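Local coordinates for hypothetical protein (Bacteroides uniformis ATCC 8492, PDB 4QRL) that is of unknown function but adopts a lipocalin-like beta barrel, a fold that in its relatives often binds small hydrophobic molecules, at residues Y58-G62 and A63-I67; R103-E107 and G108-I112. One frame throughout, in Å; residues are numbered along the deposited sequence. Where two conformers were deposited one is given.

Overall arrangement
Contacts 1 and 2 are two tight hairpins of one eight-stranded antiparallel barrel. Contact 1 joins strand 51-61 to strand 64-69. Contact 2 joins strand 101-106 to strand 109-115, later in the chain. Strand 89-97 lies between the hairpins in the sheet and hydrogen-bonds to both. Their centres are about 14 Å apart, yet they touch: Ile65 CG2 of contact 1 packs on Leu104 CD2 of contact 2 at 3.8 Å. The function of the protein is unknown. The side chain of Tyr58 in contact 1 is about 4 Å from a bound 1,2-ethanediol, probably a crystallisation additive.

Contact 1. Residues Y58-G62 and A63-I67; sequences YSLKG and AEISI
Tyr58, Leu60, Ile65 and Ile67 put their side chains on one face of the two-stranded ribbon. The CD1 methyl of Ile65 touches both of the first two, 3.8 Å from Tyr58 CD2, and meets the ring obliquely. Ile65 CG1 lies anti to the backbone N (chi1 -180°), which turns this branch toward strand 58-61. Leu60 runs alongside it, with CD2 3.7 Å from Ile65 CG1. Leu9 touches Tyr58, Leu60 and Ile65, while Phe92 of strand 89-97 packs on both isoleucines. The Tyr58 ring also meets Phe35 edge-to-face, and its OH hydrogen-bonds to Gly38 N.

The strands form a beta hairpin of the lipocalin-like barrel, closed by a type II' turn from Lys61 to Glu64. Gly62 takes the positive-phi corner, where a CB would clash with Ala63 N.

Backbone hydrogen bonds pair Ser59 with Ser66 and Lys61 with Glu64. Ser59 N to Ser66 O is 3.0 Å, and the return bond from Ser66 N to Ser59 O is 2.9 Å. At the turn, Glu64 N meets Lys61 O from above the carbonyl plane.

Two waters add to the polar links. One joins Ser59 OG, at 2.8 Å, to Ser66 O. The other donates to both Gly62 O and Glu64 O. Ser66 OG hydrogen-bonds to Thr91 OG1 on the neighbouring strand.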
loop_
_atom_site.group_PDB
_atom_site.type_symbol
_atom_site.label_atom_id
_atom_site.label_comp_id
_atom_site.label_asym_id
_atom_site.label_seq_id
_atom_site.Cartn_x
_atom_site.Cartn_y
_atom_site.Cartn_z
ATOM N N TYR A 58 10.152 2.293 3.111
ATOM C CA TYR A 58 9.409 3.533 3.056
ATOM C C TYR A 58 10.159 4.594 3.862
ATOM O O TYR A 58 10.916 4.289 4.786
ATOM C CB TYR A 58 7.956 3.363 3.537
ATOM C CG TYR A 58 7.863 3.174 5.036
ATOM C CD1 TYR A 58 8.026 1.911 5.611
ATOM C CD2 TYR A 58 7.656 4.262 5.887
ATOM C CE1 TYR A 58 7.998 1.739 6.998
ATOM C CE2 TYR A 58 7.635 4.102 7.277
ATOM C CZ TYR A 58 7.769 2.832 7.822
ATOM O OH TYR A 58 7.806 2.666 9.183
ATOM N N SER A 59 9.934 5.836 3.492
ATOM C CA SER A 59 10.485 7.008 4.159
ATOM C C SER A 59 9.386 8.058 4.228
ATOM O O SER A 59 8.411 8.009 3.442
ATOM C CB SER A 59 11.745 7.536 3.468
ATOM O OG SER A 59 11.504 8.032 2.161
ATOM N N LEU A 60 9.504 8.957 5.212
ATOM C CA LEU A 60 8.522 10.009 5.456
ATOM C C LEU A 60 9.157 11.380 5.276
ATOM O O LEU A 60 10.295 11.577 5.674
ATOM C CB LEU A 60 7.951 9.871 6.891
ATOM C CG LEU A 60 7.437 8.465 7.305
ATOM C CD1 LEU A 60 7.105 8.413 8.805
ATOM C CD2 LEU A 60 6.233 8.034 6.446
ATOM N N LYS A 61 8.427 12.320 4.666
ATOM C CA LYS A 61 8.867 13.707 4.467
ATOM C C LYS A 61 7.602 14.538 4.509
ATOM O O LYS A 61 6.762 14.413 3.609
ATOM C CB LYS A 61 9.674 13.889 3.154
ATOM C CG LYS A 61 9.992 15.352 2.775
ATOM C CD LYS A 61 11.410 15.762 3.162
ATOM C CE LYS A 61 11.679 17.259 3.054
ATOM N NZ LYS A 61 11.785 17.743 1.644
ATOM N N GLY A 62 7.442 15.310 5.586
ATOM C CA GLY A 62 6.229 16.091 5.797
ATOM C C GLY A 62 5.003 15.194 5.850
ATOM O O GLY A 62 5.003 14.199 6.582
ATOM N N ALA A 63 3.989 15.467 4.987
ATOM C CA ALA A 63 2.772 14.641 4.936
ATOM C C ALA A 63 2.806 13.686 3.714
ATOM O O ALA A 63 1.769 13.299 3.157
ATOM C CB ALA A 63 1.531 15.532 4.904
ATOM N N GLU A 64 4.018 13.304 3.310
ATOM C CA GLU A 64 4.209 12.415 2.182
ATOM C C GLU A 64 4.960 11.146 2.606
ATOM O O GLU A 64 5.829 11.197 3.497
ATOM C CB GLU A 64 4.952 13.129 1.060
ATOM C CG GLU A 64 4.099 14.135 0.315
ATOM C CD GLU A 64 4.747 14.783 -0.895
ATOM O OE1 GLU A 64 5.906 14.437 -1.218
ATOM O OE2 GLU A 64 4.084 15.630 -1.536
ATOM N N ILE A 65 4.615 10.014 1.966
ATOM C CA ILE A 65 5.279 8.734 2.235
ATOM C C ILE A 65 5.770 8.183 0.913
ATOM O O ILE A 65 4.990 8.018 -0.024
ATOM C CB ILE A 65 4.408 7.718 3.026
ATOM C CG1 ILE A 65 5.164 6.401 3.277
ATOM C CG2 ILE A 65 3.034 7.483 2.377
ATOM C CD1 ILE A 65 4.482 5.476 4.291
ATOM N N SER A 66 7.060 7.915 0.834
ATOM C CA SER A 66 7.648 7.352 -0.382
ATOM C C SER A 66 7.940 5.873 -0.143
ATOM O O SER A 66 8.705 5.526 0.768
ATOM C CB SER A 66 8.923 8.098 -0.772
ATOM O OG SER A 66 8.669 9.451 -1.100
ATOM N N ILE A 67 7.310 5.010 -0.925
ATOM C CA ILE A 67 7.499 3.561 -0.795
ATOM C C ILE A 67 8.315 3.089 -1.991
ATOM O O ILE A 67 8.086 3.531 -3.130
ATOM C CB ILE A 67 6.139 2.808 -0.676
ATOM C CG1 ILE A 67 5.270 3.390 0.455
ATOM C CG2 ILE A 67 6.350 1.286 -0.496
ATOM C CD1 ILE A 67 3.765 2.815 0.517
HETATM O O HOH W 1 11.541 5.853 0.340
HETATM O O HOH W 2 4.647 11.557 6.107
#

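Contact 2. Residues R103-E107 and G108-I112; sequences RLEYE and GTKSI
Arg103 and Ile112 lie side by side and point the same way. In the conformer of Arg103 described, one of two, Ile112 CD1 rests over one face of the guanidinium group, offset toward its rim and 3.4 Å from Arg103 NH1. The arginine chain is extended from CG to NE, with CG anti to the backbone N (chi1 -168°), and this lays the flat group against the isoleucine methyl. Here Arg103 NE makes a salt bridge to Glu95 on strand 89-97.

Lys110 crosses Glu105 at a slant, its CD 3.6 Å from Glu105 CG. The two chains meet through their methylene groups, not their charges. Lys110 NZ instead donates to Gly108 O at 2.9 Å, from above the carbonyl plane. Glu105 bends at chi2 (-87°) and brings OE2 to the turn, where Gly108 N donates to it at 2.7 Å, nearly along the carboxylate C-O axis. With an alanine here, Gly108 N would probably lose this acceptor, and Lys110 CD the closer packing against CG.

Leu104 and Ser111 share the other face with Tyr106 and Thr109. Their backbones form two hydrogen bonds, Leu104 N to Ser111 O at 3.0 Å and Ser111 N to Leu104 O at 2.8 Å. Tyr106 N hydrogen-bonds to Thr109 O, and Thr109 N returns to Tyr106 O from above its carbonyl plane.

Glu107 and Gly108, both with positive phi, form the corner of a type I' turn. This is a beta hairpin with a two-residue loop, linking the last two strands of the lipocalin-like barrel.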
loop_
_atom_site.group_PDB
_atom_site.type_symbol
_atom_site.label_atom_id
_atom_site.label_comp_id
_atom_site.label_asym_id
_atom_site.label_seq_id
_atom_site.Cartn_x
_atom_site.Cartn_y
_atom_site.Cartn_z
ATOM N N ARG A 103 -5.183 6.977 5.116
ATOM C CA ARG A 103 -5.680 7.361 3.805
ATOM C C ARG A 103 -4.512 7.919 3.000
ATOM O O ARG A 103 -3.904 8.941 3.388
ATOM C CB ARG A 103 -6.831 8.378 3.959
ATOM C CG ARG A 103 -7.636 8.647 2.704
ATOM C CD ARG A 103 -8.559 9.820 2.966
ATOM N NE ARG A 103 -9.404 10.124 1.821
ATOM C CZ ARG A 103 -10.640 9.664 1.659
ATOM N NH1 ARG A 103 -11.183 8.864 2.570
ATOM N NH2 ARG A 103 -11.340 9.992 0.584
ATOM N N LEU A 104 -4.177 7.223 1.908
ATOM C CA LEU A 104 -3.093 7.559 1.003
ATOM C C LEU A 104 -3.662 8.052 -0.331
ATOM O O LEU A 104 -4.681 7.545 -0.787
ATOM C CB LEU A 104 -2.167 6.344 0.778
ATOM C CG LEU A 104 -1.443 5.778 2.009
ATOM C CD1 LEU A 104 -0.543 4.614 1.616
ATOM C CD2 LEU A 104 -0.654 6.866 2.767
ATOM N N GLU A 105 -3.026 9.059 -0.924
ATOM C CA GLU A 105 -3.477 9.615 -2.195
ATOM C C GLU A 105 -2.323 9.704 -3.167
ATOM O O GLU A 105 -1.254 10.166 -2.809
ATOM C CB GLU A 105 -4.123 10.980 -1.958
ATOM C CG GLU A 105 -4.736 11.640 -3.190
ATOM C CD GLU A 105 -3.768 12.465 -4.004
ATOM O OE1 GLU A 105 -2.868 13.105 -3.412
ATOM O OE2 GLU A 105 -3.883 12.431 -5.245
ATOM N N TYR A 106 -2.569 9.308 -4.429
ATOM C CA TYR A 106 -1.630 9.423 -5.530
ATOM C C TYR A 106 -2.409 9.674 -6.828
ATOM O O TYR A 106 -3.218 8.831 -7.235
ATOM C CB TYR A 106 -0.732 8.194 -5.663
ATOM C CG TYR A 106 0.197 8.309 -6.860
ATOM C CD1 TYR A 106 1.299 9.158 -6.833
ATOM C CD2 TYR A 106 -0.063 7.617 -8.040
ATOM C CE1 TYR A 106 2.122 9.312 -7.944
ATOM C CE2 TYR A 106 0.753 7.764 -9.159
ATOM C CZ TYR A 106 1.847 8.611 -9.105
ATOM O OH TYR A 106 2.665 8.762 -10.200
ATOM N N GLU A 107 -2.163 10.847 -7.455
ATOM C CA GLU A 107 -2.770 11.300 -8.710
ATOM C C GLU A 107 -4.304 11.106 -8.667
ATOM O O GLU A 107 -4.865 10.466 -9.545
ATOM C CB GLU A 107 -2.124 10.573 -9.921
ATOM C CG GLU A 107 -0.663 10.941 -10.110
ATOM C CD GLU A 107 0.025 10.453 -11.368
ATOM O OE1 GLU A 107 -0.544 9.605 -12.089
ATOM O OE2 GLU A 107 1.145 10.937 -11.638
ATOM N N GLY A 108 -4.944 11.621 -7.608
ATOM C CA GLY A 108 -6.398 11.571 -7.413
ATOM C C GLY A 108 -7.012 10.274 -6.895
ATOM O O GLY A 108 -8.198 10.265 -6.531
ATOM N N THR A 109 -6.239 9.164 -6.875
ATOM C CA THR A 109 -6.748 7.891 -6.368
ATOM C C THR A 109 -6.397 7.744 -4.892
ATOM O O THR A 109 -5.233 7.905 -4.522
ATOM C CB THR A 109 -6.236 6.717 -7.173
ATOM O OG1 THR A 109 -6.828 6.795 -8.474
ATOM C CG2 THR A 109 -6.598 5.345 -6.520
ATOM N N LYS A 110 -7.396 7.392 -4.074
ATOM C CA LYS A 110 -7.180 7.185 -2.660
ATOM C C LYS A 110 -7.175 5.696 -2.332
ATOM O O LYS A 110 -8.007 4.950 -2.841
ATOM C CB LYS A 110 -8.234 7.895 -1.795
ATOM C CG LYS A 110 -8.887 9.180 -2.332
ATOM C CD LYS A 110 -7.986 10.378 -2.429
ATOM C CE LYS A 110 -8.716 11.621 -2.906
ATOM N NZ LYS A 110 -9.455 11.420 -4.189
ATOM N N SER A 111 -6.238 5.292 -1.467
ATOM C CA SER A 111 -6.072 3.956 -0.883
ATOM C C SER A 111 -6.542 4.101 0.580
ATOM O O SER A 111 -5.912 4.828 1.352
ATOM C CB SER A 111 -4.605 3.535 -0.973
ATOM O OG SER A 111 -4.194 3.350 -2.317
ATOM N N ILE A 112 -7.665 3.475 0.931
ATOM C CA ILE A 112 -8.267 3.593 2.275
ATOM C C ILE A 112 -7.932 2.369 3.118
ATOM O O ILE A 112 -8.271 1.259 2.713
ATOM C CB ILE A 112 -9.812 3.749 2.169
ATOM C CG1 ILE A 112 -10.306 4.741 1.058
ATOM C CG2 ILE A 112 -10.450 3.929 3.562
ATOM C CD1 ILE A 112 -9.906 6.109 1.149
#